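Local coordinates for protein prenylcyclase (PDB 6IJ1) that is probably a prenyl cyclase related to terpene cyclases and prenyltransferases, acting on an isoprenoid chain, at residues 46-49 / 50-54; 131-134 / 135-138; 165-168 / 169-172; 198-201 / 202-206. All blocks are in the same frame, centred on the assembly; numbering follows the deposited sequence.

Contacts 1 and 4 are stretches of helix near the middle of the protein, made almost wholly of buried residues and joined by main-chain hydrogen bonds with leucine or valine branches alongside; their nearest atoms are about 5 Å apart. Contact 2 lies furthest from the centre of the chain, where a loop enters a helix and exposed charged and proline residues mix with a buried valine. Contact 3 is a turn, with leucines inward and an exposed alanine outward. Helix 91-104 touches contacts 1 and 3, and helix 112-121 touches contacts 2 and 3. Helix 158-164 packs on contact 4, and contact 3 lies in the loop that follows it.

Contact 1: 46-49 / 50-54; sequences AYVA and GVLVQ
Val48 and Leu52 lie side by side one turn apart on the same helix, their branches pointing the same way. Val48 puts CG1 anti to its backbone N (chi1 170°), which carries that methyl along the helix until it stands 3.9 Å from CD1 of Leu52. The leucine chain sets off beside its own backbone N, and Leu52 CG passes 3.5 Å from Val48 O. Val48 O takes the Leu52 N-H, with N at 3.0 Å and in the carbonyl plane, and backbone and side chains therefore join the same two residues. A weak second approach to the same oxygen comes from the N-H of Val51.

Val51 faces another way, resting CG2 3.7 Å from the Tyr47 carbonyl oxygen. Val53 CG1 lies 3.5 Å from Ala49 O, the oxygen that the Val53 N-H bonds. Gln54 folds back on the last turn: NE2 reaches the Gly50 oxygen at 2.8 Å, coming in well above the carbonyl plane though close to its own amide plane, and OE1 is taken by Gln335. Both ends of the amide are thus engaged, which should fix its flip.

Trp31 lies against Val48, Ala49 and Leu52. Helix 327-341 covers the Tyr47 and Val51 side, where the tyrosine hydroxyl bonds Thr332 and the ring stacks on His328 and meets Trp96 edge-to-face; helices 58-71 and 91-104 close over Ala49 and Val53. A helix wrapped by helices on several sides in this way is in keeping with the all-helical domains of the terpene cyclase and protein prenyltransferase families.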
ATOM      1  N   ALA A  46       5.371  -1.895  -9.289  1.00 15.16           N
ATOM      2  CA  ALA A  46       4.466  -2.989  -8.926  1.00 14.55           C
ATOM      3  C   ALA A  46       3.111  -2.452  -8.466  1.00 14.45           C
ATOM      4  O   ALA A  46       2.060  -2.987  -8.829  1.00 15.05           O
ATOM      5  CB  ALA A  46       5.080  -3.852  -7.848  1.00 14.86           C
ATOM      6  N   TYR A  47       3.115  -1.390  -7.646  1.00 13.83           N
ATOM      7  CA  TYR A  47       1.867  -0.891  -7.076  1.00 12.71           C
ATOM      8  C   TYR A  47       0.967  -0.302  -8.172  1.00 13.20           C
ATOM      9  O   TYR A  47      -0.239  -0.573  -8.228  1.00 14.73           O
ATOM     10  CB  TYR A  47       2.245   0.183  -6.037  1.00 13.87           C
ATOM     11  CG  TYR A  47       1.046   0.737  -5.267  1.00 13.78           C
ATOM     12  CD1 TYR A  47       0.561   0.007  -4.196  1.00 15.38           C
ATOM     13  CD2 TYR A  47       0.426   1.932  -5.632  1.00 15.65           C
ATOM     14  CE1 TYR A  47      -0.543   0.444  -3.497  1.00 16.54           C
ATOM     15  CE2 TYR A  47      -0.650   2.414  -4.895  1.00 14.62           C
ATOM     16  CZ  TYR A  47      -1.106   1.668  -3.822  1.00 15.19           C
ATOM     17  OH  TYR A  47      -2.183   2.100  -3.052  1.00 17.17           O
ATOM     18  N   VAL A  48       1.535   0.521  -9.041  1.00 14.59           N
ATOM     19  CA  VAL A  48       0.742   1.120 -10.124  1.00 14.16           C
ATOM     20  C   VAL A  48       0.235   0.045 -11.084  1.00 14.15           C
ATOM     21  O   VAL A  48      -0.938   0.042 -11.462  1.00 15.52           O
ATOM     22  CB  VAL A  48       1.590   2.175 -10.867  1.00 14.90           C
ATOM     23  CG1 VAL A  48       0.899   2.655 -12.139  1.00 16.77           C
ATOM     24  CG2 VAL A  48       1.913   3.380  -9.879  1.00 16.07           C
ATOM     25  N   ALA A  49       1.141  -0.880 -11.462  1.00 15.84           N
ATOM     26  CA  ALA A  49       0.769  -1.958 -12.387  1.00 15.74           C
ATOM     27  C   ALA A  49      -0.373  -2.778 -11.829  1.00 14.95           C
ATOM     28  O   ALA A  49      -1.284  -3.160 -12.576  1.00 16.00           O
ATOM     29  CB  ALA A  49       1.975  -2.872 -12.677  1.00 15.66           C
ATOM     30  N   GLY A  50      -0.359  -3.040 -10.505  1.00 14.43           N
ATOM     31  CA  GLY A  50      -1.410  -3.880  -9.926  1.00 15.59           C
ATOM     32  C   GLY A  50      -2.782  -3.250 -10.039  1.00 16.78           C
ATOM     33  O   GLY A  50      -3.789  -3.935 -10.232  1.00 18.15           O
ATOM     34  N   VAL A  51      -2.860  -1.920  -9.947  1.00 15.71           N
ATOM     35  CA  VAL A  51      -4.151  -1.251 -10.142  1.00 16.72           C
ATOM     36  C   VAL A  51      -4.546  -1.303 -11.616  1.00 17.68           C
ATOM     37  O   VAL A  51      -5.697  -1.632 -11.967  1.00 18.91           O
ATOM     38  CB  VAL A  51      -4.085   0.205  -9.620  1.00 16.72           C
ATOM     39  CG1 VAL A  51      -5.375   0.936  -9.980  1.00 18.56           C
ATOM     40  CG2 VAL A  51      -3.898   0.207  -8.093  1.00 16.45           C
ATOM     41  N   LEU A  52      -3.589  -1.008 -12.505  1.00 17.82           N
ATOM     42  CA  LEU A  52      -3.893  -0.905 -13.930  1.00 16.67           C
ATOM     43  C   LEU A  52      -4.403  -2.234 -14.471  1.00 17.06           C
ATOM     44  O   LEU A  52      -5.290  -2.230 -15.311  1.00 21.65           O
ATOM     45  CB  LEU A  52      -2.661  -0.433 -14.702  1.00 16.47           C
ATOM     46  CG  LEU A  52      -2.277   1.042 -14.509  1.00 18.52           C
ATOM     47  CD1 LEU A  52      -0.999   1.377 -15.245  1.00 22.01           C
ATOM     48  CD2 LEU A  52      -3.400   1.969 -14.969  1.00 20.03           C
ATOM     49  N   VAL A  53      -3.867  -3.372 -14.008  1.00 17.49           N
ATOM     50  CA  VAL A  53      -4.329  -4.624 -14.629  1.00 19.05           C
ATOM     51  C   VAL A  53      -5.749  -4.982 -14.216  1.00 22.61           C
ATOM     52  O   VAL A  53      -6.351  -5.884 -14.822  1.00 23.35           O
ATOM     53  CB  VAL A  53      -3.382  -5.829 -14.342  1.00 17.58           C
ATOM     54  CG1 VAL A  53      -1.974  -5.622 -14.900  1.00 19.56           C
ATOM     55  CG2 VAL A  53      -3.326  -6.222 -12.852  1.00 18.66           C
ATOM     56  N   GLN A  54      -6.345  -4.287 -13.246  1.00 18.78           N
ATOM     57  CA  GLN A  54      -7.717  -4.520 -12.809  1.00 20.27           C
ATOM     58  C   GLN A  54      -8.735  -3.578 -13.451  1.00 25.52           C
ATOM     59  O   GLN A  54      -9.936  -3.706 -13.162  1.00 29.15           O
ATOM     60  CB  GLN A  54      -7.812  -4.371 -11.301  1.00 21.42           C
ATOM     61  CG  GLN A  54      -6.941  -5.339 -10.548  1.00 18.99           C
ATOM     62  CD  GLN A  54      -7.003  -5.042  -9.057  1.00 24.82           C
ATOM     63  OE1 GLN A  54      -8.079  -5.119  -8.431  1.00 26.20           O
ATOM     64  NE2 GLN A  54      -5.869  -4.597  -8.492  1.00 21.20           N
TER

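Contact 2: 131-134 / 135-138; sequences TYVP and DLAK
Val133 meets Asp135 and Leu136 just as the loop runs into helix 134-141. Starting from Val133 CB, the first neighbour is the Asp135 carboxylate, whose OD1 lies 3.5 Å away. Beyond CB the branch that does the work is CG2: chi1 -68° leaves CG1 anti to the carbonyl carbon and CG2 between the backbone N and that carbon. Val133 CG2 presses against Leu136 CB at 3.3 Å, tighter than usual for two carbons, and continues along the leucine past Leu136 CG, at 3.5 Å, to CD1. Val133 CG2 also lies 3.4 Å from Asp135 OD1, where the two side chains cross at a slant.

The valine's main chain is used as well. Val133 O accepts the N-H of Ala137, with N at 3.0 Å and nearly in line with the carbonyl, and Ala137 CB leans on the same oxygen. Asp135 turns its OD1 back toward the Leu136 N-H in a weak bond, while OD2 forms a salt bridge with Arg121. Helix 112-121 supplies that arginine and lays Phe118 against Leu136. Val133 itself touches His122, just past the end of that helix, and in the incoming loop the Tyr132 ring meets Trp153.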
ATOM      1  N   THR A 131       8.914  -5.472   8.004  1.00 14.66           N
ATOM      2  CA  THR A 131       9.346  -4.989   6.700  1.00 13.81           C
ATOM      3  C   THR A 131      10.743  -5.521   6.328  1.00 14.75           C
ATOM      4  O   THR A 131      11.034  -5.776   5.140  1.00 14.77           O
ATOM      5  CB  THR A 131       9.338  -3.448   6.739  1.00 15.27           C
ATOM      6  OG1 THR A 131       7.999  -3.028   6.980  1.00 15.03           O
ATOM      7  CG2 THR A 131       9.780  -2.852   5.419  1.00 17.31           C
ATOM      8  N   TYR A 132      11.624  -5.596   7.315  1.00 16.51           N
ATOM      9  CA  TYR A 132      12.987  -6.043   7.120  1.00 16.67           C
ATOM     10  C   TYR A 132      13.309  -7.149   8.125  1.00 15.96           C
ATOM     11  O   TYR A 132      12.682  -7.269   9.175  1.00 16.89           O
ATOM     12  CB  TYR A 132      13.991  -4.866   7.363  1.00 16.74           C
ATOM     13  CG  TYR A 132      13.799  -3.689   6.437  1.00 16.39           C
ATOM     14  CD1 TYR A 132      14.313  -3.687   5.156  1.00 18.34           C
ATOM     15  CD2 TYR A 132      13.101  -2.548   6.908  1.00 18.35           C
ATOM     16  CE1 TYR A 132      14.110  -2.571   4.360  1.00 20.94           C
ATOM     17  CE2 TYR A 132      12.939  -1.436   6.094  1.00 20.98           C
ATOM     18  CZ  TYR A 132      13.452  -1.486   4.843  1.00 21.47           C
ATOM     19  OH  TYR A 132      13.219  -0.327   4.103  1.00 34.75           O
ATOM     20  N   VAL A 133      14.400  -7.883   7.819  1.00 18.87           N
ATOM     21  CA  VAL A 133      14.961  -8.866   8.744  1.00 20.20           C
ATOM     22  C   VAL A 133      16.392  -8.448   9.002  1.00 22.81           C
ATOM     23  O   VAL A 133      17.052  -7.963   8.080  1.00 25.82           O
ATOM     24  CB  VAL A 133      14.933 -10.305   8.180  1.00 24.51           C
ATOM     25  CG1 VAL A 133      13.506 -10.777   8.068  1.00 29.93           C
ATOM     26  CG2 VAL A 133      15.578 -10.363   6.855  1.00 31.79           C
ATOM     27  N   PRO A 134      16.901  -8.659  10.209  1.00 23.42           N
ATOM     28  CA  PRO A 134      18.255  -8.152  10.509  1.00 29.42           C
ATOM     29  C   PRO A 134      19.325  -8.789   9.637  1.00 29.63           C
ATOM     30  O   PRO A 134      20.216  -8.093   9.144  1.00 38.38           O
ATOM     31  CB  PRO A 134      18.438  -8.511  11.989  1.00 27.55           C
ATOM     32  CG  PRO A 134      17.084  -8.661  12.523  1.00 33.80           C
ATOM     33  CD  PRO A 134      16.208  -9.142  11.400  1.00 23.18           C
ATOM     34  N   ASP A 135      19.260 -10.109   9.417  1.00 31.20           N
ATOM     35  CA  ASP A 135      20.375 -10.729   8.704  1.00 34.82           C
ATOM     36  C   ASP A 135      20.411 -10.283   7.253  1.00 39.38           C
ATOM     37  O   ASP A 135      21.480  -9.932   6.745  1.00 41.05           O
ATOM     38  CB  ASP A 135      20.321 -12.253   8.806  1.00 39.44           C
ATOM     39  CG  ASP A 135      18.923 -12.787   8.704  1.00 52.24           C
ATOM     40  OD1 ASP A 135      17.976 -11.971   8.703  1.00 48.96           O
ATOM     41  OD2 ASP A 135      18.777 -14.025   8.644  1.00 60.22           O
ATOM     42  N   LEU A 136      19.245 -10.238   6.577  1.00 32.26           N
ATOM     43  CA  LEU A 136      19.214  -9.824   5.173  1.00 34.96           C
ATOM     44  C   LEU A 136      19.476  -8.331   4.974  1.00 41.37           C
ATOM     45  O   LEU A 136      19.959  -7.957   3.896  1.00 44.73           O
ATOM     46  CB  LEU A 136      17.876 -10.190   4.517  1.00 36.73           C
ATOM     47  CG  LEU A 136      17.624 -11.694   4.282  1.00 39.56           C
ATOM     48  CD1 LEU A 136      16.198 -11.964   3.719  1.00 39.44           C
ATOM     49  CD2 LEU A 136      18.677 -12.303   3.362  1.00 44.87           C
ATOM     50  N   ALA A 137      19.181  -7.471   5.965  1.00 28.58           N
ATOM     51  CA  ALA A 137      19.351  -6.034   5.825  1.00 34.24           C
ATOM     52  C   ALA A 137      20.657  -5.571   6.411  1.00 38.35           C
ATOM     53  O   ALA A 137      20.936  -4.366   6.371  1.00 32.41           O
ATOM     54  CB  ALA A 137      18.226  -5.266   6.527  1.00 27.51           C
ATOM     55  N   LYS A 138      21.445  -6.506   6.964  1.00 34.60           N
ATOM     56  CA  LYS A 138      22.607  -6.153   7.797  1.00 44.53           C
ATOM     57  C   LYS A 138      23.572  -5.219   7.077  1.00 39.70           C
ATOM     58  O   LYS A 138      24.072  -4.243   7.658  1.00 38.89           O
ATOM     59  CB  LYS A 138      23.359  -7.422   8.220  1.00 41.92           C
ATOM     60  CG  LYS A 138      23.979  -7.373   9.631  1.00 60.19           C
ATOM     61  CD  LYS A 138      25.213  -8.294   9.763  1.00 66.95           C
ATOM     62  CE  LYS A 138      26.040  -7.994  11.033  1.00 54.23           C
ATOM     63  NZ  LYS A 138      25.217  -8.082  12.305  1.00 50.46           N
TER

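Contact 3: 165-168 / 169-172; sequences AGLA and GLPR
Leu170 returns to Leu167 across a tight bend, and these two with Gly169 bury the most surface on each other's halves of the chain. The N-H of Leu170 bonds the Leu167 oxygen, N to O 3.1 Å. It points almost straight at its acceptor (168° at the hydrogen), yet it arrives well above the carbonyl plane and not on a lone pair. Just beyond the nitrogen, Leu170 CB sits 3.4 Å from Leu167 O and 4.1 Å from Leu167 CB, so the two side chains start out next to each other at the mouth of the bend.

This is a type I beta turn from Leu167 to Leu170, with Ala168 and Gly169 at its two corners, inside the loop that joins helix 158-164 to helix 173-182. The corner N-H groups take no part in the turn's own bond and are gathered by one carboxylate: Glu102 takes Ala168 N on OE1 and Gly169 N on OE2. Gripping both N-H groups, this carboxylate of helix 91-104 probably steadies the bend.

Past the turn the ends of the two leucines take different directions, though both touch Leu119 of helix 112-121. With CG anti to its backbone N (chi1 -169°), Leu170 sends CD2 back toward the start of the loop, to 4.1 Å from Ala165 CA, and it also packs on Val176 of helix 173-182. Leu167 starts beside its own backbone N instead and pushes between helices 91-104 and 112-121, touching Leu98 on the one and Trp116 on the other. Ala165 offers its carbonyl oxygen to Arg173 NE, where the next helix begins.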
ATOM      1  N   ALA A 165      -0.948 -10.508   3.676  1.00 13.36           N
ATOM      2  CA  ALA A 165      -1.932 -11.528   4.047  1.00 13.88           C
ATOM      3  C   ALA A 165      -2.878 -11.798   2.917  1.00 16.09           C
ATOM      4  O   ALA A 165      -3.547 -12.845   2.927  1.00 16.70           O
ATOM      5  CB  ALA A 165      -2.750 -11.058   5.244  1.00 15.79           C
ATOM      6  N   GLY A 166      -2.998 -10.892   1.956  1.00 14.39           N
ATOM      7  CA  GLY A 166      -3.886 -11.132   0.807  1.00 15.51           C
ATOM      8  C   GLY A 166      -3.362 -12.072  -0.272  1.00 13.78           C
ATOM      9  O   GLY A 166      -4.092 -12.350  -1.234  1.00 16.73           O
ATOM     10  N   LEU A 167      -2.072 -12.445  -0.160  1.00 13.99           N
ATOM     11  CA  LEU A 167      -1.448 -13.335  -1.147  1.00 13.28           C
ATOM     12  C   LEU A 167      -1.894 -14.782  -0.925  1.00 14.66           C
ATOM     13  O   LEU A 167      -1.652 -15.347   0.145  1.00 15.30           O
ATOM     14  CB  LEU A 167       0.071 -13.227  -1.018  1.00 13.96           C
ATOM     15  CG  LEU A 167       0.599 -11.849  -1.418  1.00 13.31           C
ATOM     16  CD1 LEU A 167       1.990 -11.686  -0.944  1.00 15.09           C
ATOM     17  CD2 LEU A 167       0.554 -11.632  -2.914  1.00 14.45           C
ATOM     18  N   ALA A 168      -2.539 -15.334  -1.947  1.00 14.72           N
ATOM     19  CA  ALA A 168      -2.975 -16.719  -1.843  1.00 15.38           C
ATOM     20  C   ALA A 168      -1.806 -17.647  -1.640  1.00 17.56           C
ATOM     21  O   ALA A 168      -1.968 -18.709  -1.019  1.00 20.85           O
ATOM     22  CB  ALA A 168      -3.702 -17.122  -3.116  1.00 17.20           C
ATOM     23  N   GLY A 169      -0.634 -17.275  -2.136  1.00 17.48           N
ATOM     24  CA  GLY A 169       0.533 -18.121  -1.971  1.00 19.21           C
ATOM     25  C   GLY A 169       1.346 -17.909  -0.735  1.00 18.97           C
ATOM     26  O   GLY A 169       2.389 -18.562  -0.564  1.00 19.28           O
ATOM     27  N   LEU A 170       0.933 -16.998   0.168  1.00 16.98           N
ATOM     28  CA  LEU A 170       1.770 -16.678   1.305  1.00 17.60           C
ATOM     29  C   LEU A 170       2.062 -17.918   2.155  1.00 20.00           C
ATOM     30  O   LEU A 170       1.116 -18.628   2.559  1.00 19.31           O
ATOM     31  CB  LEU A 170       1.070 -15.614   2.171  1.00 18.30           C
ATOM     32  CG  LEU A 170       2.001 -15.024   3.241  1.00 18.02           C
ATOM     33  CD1 LEU A 170       3.040 -14.112   2.524  1.00 20.08           C
ATOM     34  CD2 LEU A 170       1.173 -14.239   4.182  1.00 19.50           C
ATOM     35  N   PRO A 171       3.324 -18.220   2.451  1.00 19.65           N
ATOM     36  CA  PRO A 171       3.598 -19.256   3.465  1.00 17.00           C
ATOM     37  C   PRO A 171       3.019 -18.903   4.824  1.00 19.47           C
ATOM     38  O   PRO A 171       2.896 -17.739   5.211  1.00 20.44           O
ATOM     39  CB  PRO A 171       5.134 -19.302   3.521  1.00 20.34           C
ATOM     40  CG  PRO A 171       5.579 -18.826   2.190  1.00 24.29           C
ATOM     41  CD  PRO A 171       4.572 -17.670   1.872  1.00 22.18           C
ATOM     42  N   ARG A 172       2.680 -19.925   5.592  1.00 21.25           N
ATOM     43  CA  ARG A 172       2.200 -19.705   6.958  1.00 20.05           C
ATOM     44  C   ARG A 172       0.998 -18.761   6.996  1.00 17.34           C
ATOM     45  O   ARG A 172       0.855 -17.990   7.936  1.00 19.58           O
ATOM     46  CB  ARG A 172       3.307 -19.173   7.889  1.00 20.65           C
ATOM     47  CG  ARG A 172       4.539 -20.096   7.892  1.00 22.12           C
ATOM     48  CD  ARG A 172       5.595 -19.672   8.895  1.00 28.85           C
ATOM     49  NE  ARG A 172       5.080 -19.836  10.247  1.00 25.94           N
ATOM     50  CZ  ARG A 172       5.652 -19.302  11.319  1.00 26.38           C
ATOM     51  NH1 ARG A 172       5.116 -19.514  12.518  1.00 35.19           N
ATOM     52  NH2 ARG A 172       6.742 -18.540  11.174  1.00 27.97           N
TER

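Contact 4: 198-201 / 202-206; sequences PELS and TALAV
The Pro198 carbonyl is the flat group to start from, and Thr202 meets it twice. Thr202 N comes to the Pro198 oxygen at 3.0 Å, tilted only 18° from the carbonyl plane, while Thr202 OG1 donates to Pro198 O from above the plane at 2.8 Å. The hydroxyl can do this because OG1 lies beside its own backbone N, anti to the carbonyl carbon (chi1 -59°), which folds it back over the preceding turn. OG1 is also bonded to Trp190 N, so it links helix and loop. A valine here would probably leave the Trp190 N-H without its mate and strip the Pro198 oxygen of its second donor. The carboxylate of Glu199, the other flat group, forms a salt bridge with Arg229 through OE2.

On another side of the helix Leu200 and Leu204 cross at a slant, with CD1 of each 3.9 Å apart. Leu204 CG rides 3.3 Å from the Leu200 oxygen, which bonds the Leu204 N-H. Ser201 OG bonds the Trp190 oxygen, so the N-H and C=O of Trp190 are both held by hydroxyls of this helix. Trp190 closes a QxxxGxW pattern that resembles the QW motif of triterpene cyclases. An imidazole, probably from the crystallisation liquor, sits about 4 Å from the Leu204 side chain and may mark a pocket. Around helix 198-209, helix 216-229 packs on Thr202 through Ala222 and Trp225, helix 246-256 on Leu200 and Ala203 through Leu251, and helix 158-164 on Leu204 and Ala205 through Ala162.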
ATOM      1  N   PRO A 198      -4.619   5.532   9.140  1.00 14.50           N
ATOM      2  CA  PRO A 198      -4.990   4.133   9.409  1.00 14.79           C
ATOM      3  C   PRO A 198      -5.966   3.599   8.391  1.00 14.40           C
ATOM      4  O   PRO A 198      -6.156   2.364   8.340  1.00 15.33           O
ATOM      5  CB  PRO A 198      -5.612   4.201  10.804  1.00 17.78           C
ATOM      6  CG  PRO A 198      -6.159   5.605  10.908  1.00 19.73           C
ATOM      7  CD  PRO A 198      -5.076   6.444  10.188  1.00 15.44           C
ATOM      8  N   GLU A 199      -6.577   4.470   7.570  1.00 13.62           N
ATOM      9  CA  GLU A 199      -7.347   3.944   6.452  1.00 14.18           C
ATOM     10  C   GLU A 199      -6.522   3.028   5.552  1.00 14.16           C
ATOM     11  O   GLU A 199      -7.091   2.158   4.893  1.00 14.60           O
ATOM     12  CB  GLU A 199      -7.904   5.104   5.612  1.00 14.19           C
ATOM     13  CG  GLU A 199      -8.988   5.983   6.343  1.00 14.63           C
ATOM     14  CD  GLU A 199      -8.416   7.000   7.314  1.00 15.99           C
ATOM     15  OE1 GLU A 199      -7.195   7.082   7.552  1.00 16.69           O
ATOM     16  OE2 GLU A 199      -9.262   7.718   7.919  1.00 19.41           O
ATOM     17  N   LEU A 200      -5.204   3.245   5.432  1.00 13.60           N
ATOM     18  CA  LEU A 200      -4.411   2.405   4.553  1.00 12.70           C
ATOM     19  C   LEU A 200      -4.327   0.990   5.084  1.00 13.42           C
ATOM     20  O   LEU A 200      -4.679   0.055   4.342  1.00 13.03           O
ATOM     21  CB  LEU A 200      -3.032   3.063   4.378  1.00 12.99           C
ATOM     22  CG  LEU A 200      -1.966   2.342   3.552  1.00 14.78           C
ATOM     23  CD1 LEU A 200      -1.323   1.022   4.248  1.00 15.43           C
ATOM     24  CD2 LEU A 200      -2.463   2.033   2.156  1.00 14.26           C
ATOM     25  N   SER A 201      -3.906   0.810   6.348  1.00 14.18           N
ATOM     26  CA  SER A 201      -3.819  -0.555   6.884  1.00 13.91           C
ATOM     27  C   SER A 201      -5.190  -1.200   6.912  1.00 15.22           C
ATOM     28  O   SER A 201      -5.340  -2.387   6.621  1.00 14.54           O
ATOM     29  CB  SER A 201      -3.199  -0.508   8.281  1.00 17.34           C
ATOM     30  OG  SER A 201      -3.708   0.667   8.996  1.00 20.76           O
ATOM     31  N   THR A 202      -6.227  -0.400   7.208  1.00 12.69           N
ATOM     32  CA  THR A 202      -7.577  -0.973   7.324  1.00 12.27           C
ATOM     33  C   THR A 202      -8.093  -1.467   5.987  1.00 13.51           C
ATOM     34  O   THR A 202      -8.676  -2.591   5.887  1.00 14.37           O
ATOM     35  CB  THR A 202      -8.527   0.071   7.960  1.00 12.50           C
ATOM     36  OG1 THR A 202      -7.983   0.409   9.230  1.00 14.37           O
ATOM     37  CG2 THR A 202      -9.959  -0.486   8.134  1.00 14.18           C
ATOM     38  N   ALA A 203      -7.953  -0.648   4.932  1.00 11.96           N
ATOM     39  CA  ALA A 203      -8.434  -1.058   3.617  1.00 13.19           C
ATOM     40  C   ALA A 203      -7.684  -2.273   3.096  1.00 13.31           C
ATOM     41  O   ALA A 203      -8.299  -3.193   2.561  1.00 14.82           O
ATOM     42  CB  ALA A 203      -8.300   0.107   2.603  1.00 13.68           C
ATOM     43  N   LEU A 204      -6.355  -2.292   3.251  1.00 13.77           N
ATOM     44  CA  LEU A 204      -5.621  -3.463   2.752  1.00 13.16           C
ATOM     45  C   LEU A 204      -5.990  -4.698   3.548  1.00 14.55           C
ATOM     46  O   LEU A 204      -6.140  -5.767   2.955  1.00 14.93           O
ATOM     47  CB  LEU A 204      -4.112  -3.198   2.827  1.00 13.32           C
ATOM     48  CG  LEU A 204      -3.630  -1.986   2.004  1.00 15.52           C
ATOM     49  CD1 LEU A 204      -2.074  -2.053   1.991  1.00 15.59           C
ATOM     50  CD2 LEU A 204      -4.194  -1.905   0.610  1.00 17.61           C
ATOM     51  N   ALA A 205      -6.159  -4.543   4.871  1.00 14.96           N
ATOM     52  CA  ALA A 205      -6.510  -5.691   5.708  1.00 13.92           C
ATOM     53  C   ALA A 205      -7.838  -6.296   5.265  1.00 14.95           C
ATOM     54  O   ALA A 205      -7.954  -7.515   5.050  1.00 15.39           O
ATOM     55  CB  ALA A 205      -6.596  -5.277   7.158  1.00 16.21           C
ATOM     56  N   VAL A 206      -8.855  -5.456   5.059  1.00 15.40           N
ATOM     57  CA  VAL A 206     -10.148  -6.076   4.749  1.00 14.16           C
ATOM     58  C   VAL A 206     -10.175  -6.657   3.357  1.00 15.13           C
ATOM     59  O   VAL A 206     -10.858  -7.652   3.108  1.00 16.83           O
ATOM     60  CB  VAL A 206     -11.317  -5.095   4.970  1.00 16.73           C
ATOM     61  CG1 VAL A 206     -11.404  -4.761   6.418  1.00 16.90           C
ATOM     62  CG2 VAL A 206     -11.269  -3.844   4.071  1.00 15.72           C
TER